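Local atomic coordinates of probable transcriptional regulator (Pseudomonas aeruginosa, PDB entry 2NNN), a protein that probably acts as a dimeric DNA-binding transcriptional regulator of the MarR family, whose subunits each carry a winged-helix domain. Residues N30-G35 with T39-L44; L44-E49 with N56-L61; D77-I82 with R103-A108; Q119-L124 with E130-L135. All coordinates share one frame; numbering follows the deposited sequence.

Interaction 1 (N30-G35 with T39-L44); sequences NGIGNG and TQWAAL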
loop_
_atom_site.group_PDB
_atom_site.type_symbol
_atom_site.label_atom_id
_atom_site.label_comp_id
_atom_site.label_asym_id
_atom_site.label_seq_id
_atom_site.Cartn_x
_atom_site.Cartn_y
_atom_site.Cartn_z
ATOM N N ASN A 30 3.576 8.276 -13.173
ATOM C CA ASN A 30 4.213 9.358 -13.927
ATOM C C ASN A 30 5.325 8.850 -14.818
ATOM O O ASN A 30 5.577 9.407 -15.872
ATOM C CB ASN A 30 4.803 10.439 -13.009
ATOM C CG ASN A 30 3.746 11.179 -12.203
ATOM O OD1 ASN A 30 2.557 11.095 -12.487
ATOM N ND2 ASN A 30 4.182 11.894 -11.178
ATOM N N GLY A 31 5.990 7.790 -14.392
ATOM C CA GLY A 31 7.278 7.438 -14.976
ATOM C C GLY A 31 7.345 6.240 -15.905
ATOM O O GLY A 31 8.291 6.132 -16.694
ATOM N N ILE A 32 6.376 5.330 -15.806
ATOM C CA ILE A 32 6.511 4.028 -16.497
ATOM C C ILE A 32 6.348 4.061 -18.010
ATOM O O ILE A 32 7.050 3.342 -18.729
ATOM C CB ILE A 32 5.679 2.874 -15.854
ATOM C CG1 ILE A 32 6.359 1.524 -16.179
ATOM C CG2 ILE A 32 4.164 3.037 -16.118
ATOM C CD1 ILE A 32 5.416 0.377 -16.317
ATOM N N GLY A 33 5.424 4.880 -18.491
ATOM C CA GLY A 33 5.383 5.176 -19.903
ATOM C C GLY A 33 4.542 4.226 -20.721
ATOM O O GLY A 33 4.272 4.514 -21.884
ATOM N N ASN A 34 4.131 3.100 -20.134
ATOM C CA ASN A 34 3.374 2.087 -20.892
ATOM C C ASN A 34 1.944 1.913 -20.398
ATOM O O ASN A 34 1.236 1.011 -20.835
ATOM C CB ASN A 34 4.110 0.741 -20.913
ATOM C CG ASN A 34 4.410 0.216 -19.521
ATOM O OD1 ASN A 34 3.644 0.446 -18.579
ATOM N ND2 ASN A 34 5.536 -0.491 -19.377
ATOM N N GLY A 35 1.525 2.777 -19.480
ATOM C CA GLY A 35 0.170 2.717 -18.946
ATOM C C GLY A 35 -0.155 1.527 -18.044
ATOM O O GLY A 35 -1.315 1.319 -17.725
ATOM N N THR A 39 1.482 -3.529 -10.168
ATOM C CA THR A 39 1.287 -4.982 -10.025
ATOM C C THR A 39 1.222 -5.639 -11.386
ATOM O O THR A 39 1.771 -6.729 -11.581
ATOM C CB THR A 39 0.041 -5.346 -9.180
ATOM O OG1 THR A 39 -1.096 -4.615 -9.642
ATOM C CG2 THR A 39 0.265 -4.980 -7.721
ATOM N N GLN A 40 0.578 -4.964 -12.340
ATOM C CA GLN A 40 0.617 -5.401 -13.729
ATOM C C GLN A 40 2.047 -5.588 -14.231
ATOM O O GLN A 40 2.333 -6.565 -14.912
ATOM C CB GLN A 40 -0.174 -4.452 -14.636
ATOM C CG GLN A 40 -1.674 -4.724 -14.597
ATOM C CD GLN A 40 -2.507 -3.603 -15.188
ATOM O OE1 GLN A 40 -2.016 -2.774 -15.957
ATOM N NE2 GLN A 40 -3.787 -3.578 -14.831
ATOM N N TRP A 41 2.931 -4.675 -13.842
ATOM C CA TRP A 41 4.355 -4.689 -14.225
ATOM C C TRP A 41 5.098 -5.811 -13.513
ATOM O O TRP A 41 5.910 -6.508 -14.129
ATOM C CB TRP A 41 5.010 -3.328 -13.909
ATOM C CG TRP A 41 6.515 -3.281 -14.161
ATOM C CD1 TRP A 41 7.510 -3.229 -13.213
ATOM C CD2 TRP A 41 7.190 -3.255 -15.444
ATOM N NE1 TRP A 41 8.747 -3.179 -13.823
ATOM C CE2 TRP A 41 8.580 -3.199 -15.187
ATOM C CE3 TRP A 41 6.753 -3.279 -16.779
ATOM C CZ2 TRP A 41 9.533 -3.188 -16.217
ATOM C CZ3 TRP A 41 7.708 -3.257 -17.802
ATOM C CH2 TRP A 41 9.076 -3.211 -17.512
ATOM N N ALA A 42 4.819 -5.974 -12.219
ATOM C CA ALA A 42 5.417 -7.025 -11.384
ATOM C C ALA A 42 5.145 -8.418 -11.952
ATOM O O ALA A 42 6.063 -9.236 -12.050
ATOM C CB ALA A 42 4.893 -6.936 -9.948
ATOM N N ALA A 43 3.885 -8.681 -12.299
ATOM C CA ALA A 43 3.498 -9.944 -12.941
ATOM C C ALA A 43 4.183 -10.113 -14.282
ATOM O O ALA A 43 4.611 -11.199 -14.602
ATOM C CB ALA A 43 2.003 -10.030 -13.116
ATOM N N LEU A 44 4.296 -9.037 -15.057
ATOM C CA LEU A 44 4.989 -9.092 -16.359
ATOM C C LEU A 44 6.471 -9.439 -16.163
ATOM O O LEU A 44 6.997 -10.350 -16.810
ATOM C CB LEU A 44 4.879 -7.744 -17.084
ATOM C CG LEU A 44 5.235 -7.728 -18.561
ATOM C CD1 LEU A 44 4.009 -8.120 -19.405
ATOM C CD2 LEU A 44 5.759 -6.355 -18.975
#
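The indole of Trp41 receives the terminal methyl of Ile32 from one side of its plane: CD1 stands 3.7 Å above that plane, offset toward the rim of the six-membered ring, and 3.9 Å from Trp41 CE3. Asn34 comes from this same side but farther out along the rim, crossing Trp41 at about a right angle, its amide plane turned 35° from the indole, with Asn34 ND2 3.9 Å from Trp41 CZ3. No hydrogen bond spans the contact; between these two segments the meeting is by van der Waals contact. The loop itself follows from Gly33, whose positive phi of 89° takes the chain out of helical geometry and leads it round to Asn34. The other end of the Asn34 amide is committed locally, because OD1 accepts a hydrogen bond from the backbone N of Leu36 in an Asx turn. Trp41 CG lies opposite its own backbone N (chi1 175°), which projects the indole from its helix toward the loop. The contact thus joins the loop that follows helix 13-31 to the beginning of helix 38-50, and helix 100-121 completes the surroundings, with Leu106 and Ala113 against Trp41 and Ile116 against Ile32.

Interaction 2 (L44-E49 with N56-L61); sequences LVRLGE and NQLGRL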
loop_
_atom_site.group_PDB
_atom_site.type_symbol
_atom_site.label_atom_id
_atom_site.label_comp_id
_atom_site.label_asym_id
_atom_site.label_seq_id
_atom_site.Cartn_x
_atom_site.Cartn_y
_atom_site.Cartn_z
ATOM N N LEU A 44 4.296 -9.037 -15.057
ATOM C CA LEU A 44 4.989 -9.092 -16.359
ATOM C C LEU A 44 6.471 -9.439 -16.163
ATOM O O LEU A 44 6.997 -10.350 -16.810
ATOM C CB LEU A 44 4.879 -7.744 -17.084
ATOM C CG LEU A 44 5.235 -7.728 -18.561
ATOM C CD1 LEU A 44 4.009 -8.120 -19.405
ATOM C CD2 LEU A 44 5.759 -6.355 -18.975
ATOM N N VAL A 45 7.130 -8.694 -15.275
ATOM C CA VAL A 45 8.516 -8.960 -14.915
ATOM C C VAL A 45 8.690 -10.416 -14.468
ATOM O O VAL A 45 9.537 -11.115 -15.009
ATOM C CB VAL A 45 9.038 -7.948 -13.854
ATOM C CG1 VAL A 45 10.439 -8.304 -13.381
ATOM C CG2 VAL A 45 9.018 -6.531 -14.433
ATOM N N ARG A 46 7.863 -10.870 -13.526
ATOM C CA ARG A 46 7.976 -12.225 -12.992
ATOM C C ARG A 46 7.800 -13.328 -14.047
ATOM O O ARG A 46 8.581 -14.277 -14.070
ATOM C CB ARG A 46 7.024 -12.444 -11.812
ATOM C CG ARG A 46 7.270 -13.739 -11.037
ATOM C CD ARG A 46 8.594 -13.698 -10.297
ATOM N NE ARG A 46 8.470 -13.033 -9.000
ATOM C CZ ARG A 46 9.494 -12.625 -8.254
ATOM N NH1 ARG A 46 10.745 -12.778 -8.667
ATOM N NH2 ARG A 46 9.267 -12.044 -7.090
ATOM N N LEU A 47 6.792 -13.197 -14.914
ATOM C CA LEU A 47 6.624 -14.103 -16.057
ATOM C C LEU A 47 7.825 -14.129 -17.007
ATOM O O LEU A 47 8.019 -15.108 -17.735
ATOM C CB LEU A 47 5.380 -13.739 -16.858
ATOM C CG LEU A 47 4.002 -14.150 -16.351
ATOM C CD1 LEU A 47 2.949 -13.550 -17.255
ATOM C CD2 LEU A 47 3.834 -15.670 -16.252
ATOM N N GLY A 48 8.606 -13.047 -17.027
ATOM C CA GLY A 48 9.838 -13.004 -17.795
ATOM C C GLY A 48 10.940 -13.802 -17.142
ATOM O O GLY A 48 11.740 -14.417 -17.828
ATOM N N GLU A 49 10.988 -13.788 -15.811
ATOM C CA GLU A 49 11.940 -14.607 -15.049
ATOM C C GLU A 49 11.643 -16.102 -15.166
ATOM O O GLU A 49 12.541 -16.910 -15.389
ATOM C CB GLU A 49 11.925 -14.230 -13.565
ATOM C CG GLU A 49 12.425 -12.831 -13.266
ATOM C CD GLU A 49 12.386 -12.495 -11.774
ATOM O OE1 GLU A 49 12.679 -13.410 -10.974
ATOM O OE2 GLU A 49 12.085 -11.320 -11.412
ATOM N N ASN A 56 -1.841 -19.095 -10.311
ATOM C CA ASN A 56 -1.861 -18.975 -8.852
ATOM C C ASN A 56 -0.457 -19.005 -8.247
ATOM O O ASN A 56 -0.190 -18.357 -7.216
ATOM C CB ASN A 56 -2.736 -20.076 -8.247
ATOM C CG ASN A 56 -4.232 -19.821 -8.451
ATOM O OD1 ASN A 56 -4.650 -18.850 -9.122
ATOM N ND2 ASN A 56 -5.050 -20.685 -7.856
ATOM N N GLN A 57 0.430 -19.759 -8.897
ATOM C CA GLN A 57 1.839 -19.756 -8.539
ATOM C C GLN A 57 2.481 -18.420 -8.880
ATOM O O GLN A 57 3.297 -17.917 -8.113
ATOM C CB GLN A 57 2.576 -20.888 -9.252
ATOM C CG GLN A 57 4.045 -20.987 -8.874
ATOM C CD GLN A 57 4.603 -22.363 -9.141
ATOM O OE1 GLN A 57 4.308 -23.313 -8.410
ATOM N NE2 GLN A 57 5.415 -22.483 -10.182
ATOM N N LEU A 58 2.126 -17.862 -10.035
ATOM C CA LEU A 58 2.573 -16.534 -10.411
ATOM C C LEU A 58 2.137 -15.542 -9.312
ATOM O O LEU A 58 2.885 -14.652 -8.929
ATOM C CB LEU A 58 2.017 -16.134 -11.787
ATOM C CG LEU A 58 2.287 -14.688 -12.258
ATOM C CD1 LEU A 58 3.778 -14.330 -12.288
ATOM C CD2 LEU A 58 1.624 -14.342 -13.599
ATOM N N GLY A 59 0.928 -15.759 -8.799
ATOM C CA GLY A 59 0.369 -14.966 -7.734
ATOM C C GLY A 59 1.209 -15.048 -6.490
ATOM O O GLY A 59 1.529 -14.024 -5.896
ATOM N N ARG A 60 1.586 -16.268 -6.119
ATOM C CA ARG A 60 2.352 -16.528 -4.901
ATOM C C ARG A 60 3.824 -16.085 -4.964
ATOM O O ARG A 60 4.526 -16.128 -3.950
ATOM C CB ARG A 60 2.252 -18.011 -4.512
ATOM C CG ARG A 60 0.826 -18.470 -4.171
ATOM C CD ARG A 60 0.704 -19.991 -4.110
ATOM N NE ARG A 60 0.974 -20.468 -2.755
ATOM C CZ ARG A 60 2.124 -21.011 -2.372
ATOM N NH1 ARG A 60 3.101 -21.159 -3.261
ATOM N NH2 ARG A 60 2.298 -21.419 -1.114
ATOM N N LEU A 61 4.291 -15.678 -6.147
ATOM C CA LEU A 61 5.656 -15.179 -6.315
ATOM C C LEU A 61 5.669 -13.664 -6.420
ATOM O O LEU A 61 6.745 -13.050 -6.429
ATOM C CB LEU A 61 6.316 -15.778 -7.554
ATOM C CG LEU A 61 6.698 -17.268 -7.547
ATOM C CD1 LEU A 61 6.690 -17.848 -8.976
ATOM C CD2 LEU A 61 8.054 -17.469 -6.884
#
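Leu58 presents its two methyls to different neighbours on helix 38-50, and the apolar part of the contact is arranged around that fork. Leu58 CD2 sits 3.6 Å from Leu47 CG, the two leucines crossing nearly at right angles, whereas Leu58 CD1 lies 3.8 Å from Arg46 CG as the two side chains run past each other in opposite directions. Arg46 is more than an apolar rod. Bends at chi2 and chi3 (68° and 84°) fold its chain back: CB and CG lie along Leu58 CD1, the chain beyond them passes Leu61 CB, and the guanidinium arrives at the backbone carbonyl of Leu61. Arg46 NH2 donates to Leu61 O at 2.8 Å, almost in line with the carbonyl bond though tilted from the guanidinium plane; Arg46 NE adds a weak bond to the same oxygen. Arg46 NH1 reaches Glu49 OE1 at 3.1 Å within the guanidinium plane but from above the carboxylate plane, in a salt bridge one helical turn along. NH1 also makes a salt bridge with Asp10 of the second subunit. Several anchors should thus restrict rotation of the group. Helices 38-50 and 55-61 cross at 110° in these segments, with axes 10.2 Å apart. Leu58 continues onto Ile69 and Val73 of helix 66-78, and Leu47 onto Val96 and Leu98 of strand 93-98, binding the helical part of the winged-helix domain to its wing.

Interaction 3 (D77-I82 with R103-A108); sequences DKRGLI and RAELEA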
loop_
_atom_site.group_PDB
_atom_site.type_symbol
_atom_site.label_atom_id
_atom_site.label_comp_id
_atom_site.label_asym_id
_atom_site.label_seq_id
_atom_site.Cartn_x
_atom_site.Cartn_y
_atom_site.Cartn_z
ATOM N N ASP A 77 -3.821 -9.613 -20.569
ATOM C CA ASP A 77 -4.267 -10.373 -21.741
ATOM C C ASP A 77 -4.955 -9.471 -22.755
ATOM O O ASP A 77 -4.608 -9.474 -23.931
ATOM C CB ASP A 77 -5.202 -11.512 -21.330
ATOM C CG ASP A 77 -5.442 -12.512 -22.460
ATOM O OD1 ASP A 77 -4.694 -12.478 -23.465
ATOM O OD2 ASP A 77 -6.384 -13.330 -22.345
ATOM N N LYS A 78 -5.934 -8.707 -22.277
ATOM C CA LYS A 78 -6.614 -7.670 -23.054
ATOM C C LYS A 78 -5.626 -6.828 -23.885
ATOM O O LYS A 78 -5.950 -6.401 -24.995
ATOM C CB LYS A 78 -7.413 -6.776 -22.095
ATOM C CG LYS A 78 -8.380 -5.770 -22.741
ATOM C CD LYS A 78 -8.825 -4.703 -21.721
ATOM C CE LYS A 78 -9.517 -5.317 -20.479
ATOM N NZ LYS A 78 -9.512 -4.410 -19.278
ATOM N N ARG A 79 -4.426 -6.608 -23.353
ATOM C CA ARG A 79 -3.394 -5.842 -24.054
ATOM C C ARG A 79 -2.528 -6.684 -24.993
ATOM O O ARG A 79 -1.667 -6.145 -25.684
ATOM C CB ARG A 79 -2.508 -5.097 -23.049
ATOM C CG ARG A 79 -3.283 -4.179 -22.139
ATOM C CD ARG A 79 -2.426 -3.695 -21.004
ATOM N NE ARG A 79 -1.432 -2.730 -21.473
ATOM C CZ ARG A 79 -1.501 -1.414 -21.283
ATOM N NH1 ARG A 79 -2.521 -0.879 -20.618
ATOM N NH2 ARG A 79 -0.533 -0.637 -21.754
ATOM N N GLY A 80 -2.759 -7.992 -25.023
ATOM C CA GLY A 80 -1.988 -8.906 -25.875
ATOM C C GLY A 80 -0.628 -9.297 -25.315
ATOM O O GLY A 80 0.247 -9.744 -26.056
ATOM N N LEU A 81 -0.447 -9.154 -24.003
ATOM C CA LEU A 81 0.885 -9.294 -23.421
ATOM C C LEU A 81 1.194 -10.673 -22.849
ATOM O O LEU A 81 2.341 -10.951 -22.488
ATOM C CB LEU A 81 1.147 -8.202 -22.382
ATOM C CG LEU A 81 0.983 -6.742 -22.825
ATOM C CD1 LEU A 81 1.300 -5.844 -21.647
ATOM C CD2 LEU A 81 1.841 -6.387 -24.045
ATOM N N ILE A 82 0.182 -11.535 -22.767
ATOM C CA ILE A 82 0.386 -12.897 -22.264
ATOM C C ILE A 82 -0.150 -13.952 -23.223
ATOM O O ILE A 82 -1.011 -13.664 -24.074
ATOM C CB ILE A 82 -0.203 -13.122 -20.818
ATOM C CG1 ILE A 82 -1.704 -12.826 -20.749
ATOM C CG2 ILE A 82 0.542 -12.302 -19.772
ATOM C CD1 ILE A 82 -2.564 -14.062 -20.697
ATOM N N ARG A 103 6.893 -9.639 -24.122
ATOM C CA ARG A 103 8.348 -9.616 -23.951
ATOM C C ARG A 103 8.959 -8.273 -24.412
ATOM O O ARG A 103 9.882 -7.741 -23.787
ATOM C CB ARG A 103 9.001 -10.790 -24.688
ATOM C CG ARG A 103 10.531 -10.706 -24.793
ATOM C CD ARG A 103 11.206 -10.800 -23.416
ATOM N NE ARG A 103 10.886 -12.083 -22.783
ATOM C CZ ARG A 103 11.338 -12.500 -21.600
ATOM N NH1 ARG A 103 12.160 -11.742 -20.869
ATOM N NH2 ARG A 103 10.959 -13.697 -21.157
ATOM N N ALA A 104 8.442 -7.741 -25.516
ATOM C CA ALA A 104 8.923 -6.478 -26.055
ATOM C C ALA A 104 8.558 -5.319 -25.106
ATOM O O ALA A 104 9.344 -4.386 -24.923
ATOM C CB ALA A 104 8.363 -6.254 -27.459
ATOM N N GLU A 105 7.372 -5.428 -24.496
ATOM C CA GLU A 105 6.860 -4.475 -23.495
ATOM C C GLU A 105 7.774 -4.402 -22.277
ATOM O O GLU A 105 8.101 -3.320 -21.797
ATOM C CB GLU A 105 5.489 -4.936 -23.035
ATOM C CG GLU A 105 4.818 -4.051 -22.020
ATOM C CD GLU A 105 3.904 -3.029 -22.659
ATOM O OE1 GLU A 105 3.926 -2.875 -23.897
ATOM O OE2 GLU A 105 3.156 -2.375 -21.915
ATOM N N LEU A 106 8.162 -5.576 -21.779
ATOM C CA LEU A 106 9.108 -5.705 -20.677
ATOM C C LEU A 106 10.412 -4.970 -20.980
ATOM O O LEU A 106 10.810 -4.091 -20.223
ATOM C CB LEU A 106 9.362 -7.192 -20.365
ATOM C CG LEU A 106 10.261 -7.593 -19.187
ATOM C CD1 LEU A 106 9.817 -6.881 -17.890
ATOM C CD2 LEU A 106 10.286 -9.137 -18.991
ATOM N N GLU A 107 11.059 -5.312 -22.099
ATOM C CA GLU A 107 12.313 -4.654 -22.515
ATOM C C GLU A 107 12.174 -3.140 -22.714
ATOM O O GLU A 107 13.078 -2.380 -22.373
ATOM C CB GLU A 107 12.890 -5.297 -23.785
ATOM C CG GLU A 107 12.951 -6.836 -23.749
ATOM C CD GLU A 107 13.613 -7.404 -22.491
ATOM O OE1 GLU A 107 14.706 -6.919 -22.090
ATOM O OE2 GLU A 107 13.039 -8.352 -21.907
ATOM N N ALA A 108 11.044 -2.718 -23.276
ATOM C CA ALA A 108 10.771 -1.302 -23.547
ATOM C C ALA A 108 10.494 -0.545 -22.248
ATOM O O ALA A 108 10.639 0.671 -22.202
ATOM C CB ALA A 108 9.605 -1.151 -24.516
#
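A bond of 2.6 Å from Gly80 N to Asp77 O helps close the turn from which Arg79 and Leu81 reach Glu105. Gly80, with positive phi (80°), ends the helix in a Schellman motif; Arg79 and Leu81 flank it, both pointing toward helix 100-121. The main covering is apolar against acidic: Leu81 lies across the Glu105 chain at about a right angle, its CD1 3.9 Å from Glu105 OE2 and its CD2 4.1 Å from Glu105 CB. A bend at chi2 (93°) folds the carboxylate of Glu105 over the leucine methyls. Arg79, which is exposed, comes to that carboxylate with NH2 4.1 Å from Glu105 OE2 and the two planar groups turned 68° apart. This is too distant for a salt bridge, and any attraction is probably diffuse. Glu105 also packs on Leu44 of helix 38-50. Leu81 is bound through its backbone to Ser99, just before helix 100-121. The contact thus ties the C-terminal end of helix 66-78, the recognition helix by analogy with other MarR proteins, and the start of the wing to the long helix 100-121, an arrangement characteristic of the MarR-type winged-helix fold, in which a long helix follows the wing.

Interaction 4 (Q119-L124 with E130-L135); sequences QALAPL and ETLRGL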
loop_
_atom_site.group_PDB
_atom_site.type_symbol
_atom_site.label_atom_id
_atom_site.label_comp_id
_atom_site.label_asym_id
_atom_site.label_seq_id
_atom_site.Cartn_x
_atom_site.Cartn_y
_atom_site.Cartn_z
ATOM N N GLN A 119 14.231 7.206 -8.372
ATOM C CA GLN A 119 13.529 8.387 -7.846
ATOM C C GLN A 119 12.878 8.111 -6.488
ATOM O O GLN A 119 12.935 8.960 -5.581
ATOM C CB GLN A 119 12.440 8.832 -8.819
ATOM C CG GLN A 119 12.938 9.498 -10.076
ATOM C CD GLN A 119 11.808 9.899 -11.033
ATOM O OE1 GLN A 119 12.052 10.177 -12.219
ATOM N NE2 GLN A 119 10.568 9.929 -10.526
ATOM N N ALA A 120 12.243 6.942 -6.355
ATOM C CA ALA A 120 11.678 6.508 -5.083
ATOM C C ALA A 120 12.714 6.601 -3.961
ATOM O O ALA A 120 12.403 7.047 -2.848
ATOM C CB ALA A 120 11.108 5.080 -5.182
ATOM N N LEU A 121 13.944 6.195 -4.271
ATOM C CA LEU A 121 14.997 6.130 -3.269
ATOM C C LEU A 121 15.855 7.387 -3.211
ATOM O O LEU A 121 16.670 7.530 -2.304
ATOM C CB LEU A 121 15.872 4.889 -3.482
ATOM C CG LEU A 121 15.191 3.520 -3.330
ATOM C CD1 LEU A 121 16.132 2.436 -3.759
ATOM C CD2 LEU A 121 14.742 3.288 -1.922
ATOM N N ALA A 122 15.646 8.307 -4.151
ATOM C CA ALA A 122 16.494 9.494 -4.296
ATOM C C ALA A 122 16.789 10.306 -3.015
ATOM O O ALA A 122 17.916 10.784 -2.873
ATOM C CB ALA A 122 15.964 10.411 -5.409
ATOM N N PRO A 123 15.792 10.494 -2.105
ATOM C CA PRO A 123 15.988 11.203 -0.821
ATOM C C PRO A 123 17.065 10.619 0.116
ATOM O O PRO A 123 17.280 11.143 1.221
ATOM C CB PRO A 123 14.623 11.044 -0.132
ATOM C CG PRO A 123 13.664 10.882 -1.227
ATOM C CD PRO A 123 14.385 10.076 -2.261
ATOM N N LEU A 124 17.718 9.546 -0.327
ATOM C CA LEU A 124 18.606 8.735 0.508
ATOM C C LEU A 124 19.915 8.492 -0.215
ATOM O O LEU A 124 19.928 8.302 -1.425
ATOM C CB LEU A 124 17.955 7.372 0.779
ATOM C CG LEU A 124 17.194 7.017 2.056
ATOM C CD1 LEU A 124 16.372 8.148 2.657
ATOM C CD2 LEU A 124 16.338 5.815 1.778
ATOM N N GLU A 130 20.752 1.016 0.897
ATOM C CA GLU A 130 21.127 -0.355 1.261
ATOM C C GLU A 130 20.643 -0.750 2.671
ATOM O O GLU A 130 20.104 -1.846 2.872
ATOM C CB GLU A 130 22.649 -0.525 1.126
ATOM C CG GLU A 130 23.136 -1.974 0.980
ATOM C CD GLU A 130 23.484 -2.653 2.313
ATOM O OE1 GLU A 130 23.783 -1.942 3.308
ATOM O OE2 GLU A 130 23.474 -3.910 2.365
ATOM N N THR A 131 20.837 0.146 3.638
ATOM C CA THR A 131 20.335 -0.042 4.992
ATOM C C THR A 131 18.814 -0.184 4.980
ATOM O O THR A 131 18.266 -1.087 5.602
ATOM C CB THR A 131 20.706 1.147 5.900
ATOM O OG1 THR A 131 22.122 1.339 5.881
ATOM C CG2 THR A 131 20.237 0.913 7.335
ATOM N N LEU A 132 18.138 0.711 4.268
ATOM C CA LEU A 132 16.679 0.704 4.216
ATOM C C LEU A 132 16.141 -0.569 3.571
ATOM O O LEU A 132 15.258 -1.202 4.120
ATOM C CB LEU A 132 16.133 1.945 3.495
ATOM C CG LEU A 132 14.622 1.911 3.258
ATOM C CD1 LEU A 132 13.826 2.348 4.496
ATOM C CD2 LEU A 132 14.269 2.745 2.061
ATOM N N ARG A 133 16.687 -0.940 2.418
ATOM C CA ARG A 133 16.269 -2.155 1.723
ATOM C C ARG A 133 16.398 -3.394 2.627
ATOM O O ARG A 133 15.498 -4.243 2.640
ATOM C CB ARG A 133 17.075 -2.335 0.426
ATOM C CG ARG A 133 16.288 -2.940 -0.750
ATOM C CD ARG A 133 17.117 -3.031 -2.053
ATOM N NE ARG A 133 17.982 -1.862 -2.259
ATOM C CZ ARG A 133 17.838 -0.964 -3.234
ATOM N NH1 ARG A 133 16.861 -1.078 -4.136
ATOM N NH2 ARG A 133 18.687 0.051 -3.313
ATOM N N GLY A 134 17.502 -3.473 3.382
ATOM C CA GLY A 134 17.759 -4.567 4.324
ATOM C C GLY A 134 16.790 -4.616 5.495
ATOM O O GLY A 134 16.221 -5.668 5.804
ATOM N N LEU A 135 16.613 -3.473 6.153
ATOM C CA LEU A 135 15.632 -3.310 7.226
ATOM C C LEU A 135 14.197 -3.590 6.751
ATOM O O LEU A 135 13.451 -4.314 7.403
ATOM C CB LEU A 135 15.748 -1.900 7.820
ATOM C CG LEU A 135 16.637 -1.619 9.044
ATOM C CD1 LEU A 135 17.904 -2.481 9.121
ATOM C CD2 LEU A 135 16.981 -0.136 9.133
#
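Three buried leucines make the inner part of this contact, and a partly exposed arginine makes its outer edge. Leu132 CD2 is shared by both leucines of the facing turn: Leu124 CD2 touches it at 3.7 Å, the side chains crossing at about a right angle, and Leu121 CD2 stands 4.0 Å from it on a more slanted approach. A chi1 of 173° sets Leu132 CG beside its carbonyl carbon, and the side chain extends from helix 126-137 toward the pair. The pair itself is brought together by a type I beta turn from Leu121 to Leu124, in which Leu124 N gives only a weak bond to Leu121 O. At the arginine edge the other methyl of Leu121 meets charge instead of hydrocarbon, CD1 lying 3.5 Å from Arg133 NH2 and 3.6 Å from Arg133 NH1 as the side chains cross at about a right angle. This edge differs in exposure and polarity and is no wider. Arg133 NH1 donates to the backbone O of Asp11 of the second subunit, whose Leu139 packs on Leu132 and Arg138 on Leu124. Such sharing illustrates a principle of MarR dimers, whose N- and C-terminal helices form the interface: the turn between helices 100-121 and 126-137 is packed within one chain and completed by the other.

Interactions 1, 2 and 3 form one continuous body in the winged-helix half, which probably binds DNA, whereas interaction 4 makes no contact with them and lies where the terminal helices of the two subunits meet. Interactions 1 and 2 share Leu44 and helix 38-50, their centres 14 Å apart. Interaction 3 adjoins both: Asn34 CB lies 3.4 Å from Glu105 OE2, Trp41 CH2 3.3 Å from Leu106 O, and Leu47 CD1 3.7 Å from Ile82 CG2. Interactions 3 and 4 both use helix 100-121, yet their centres are about 29 Å apart, on opposite sides of the chain's centre, so this long helix spans from winged-helix domain to dimer interface. The second subunit touches interactions 1, 2 and 4.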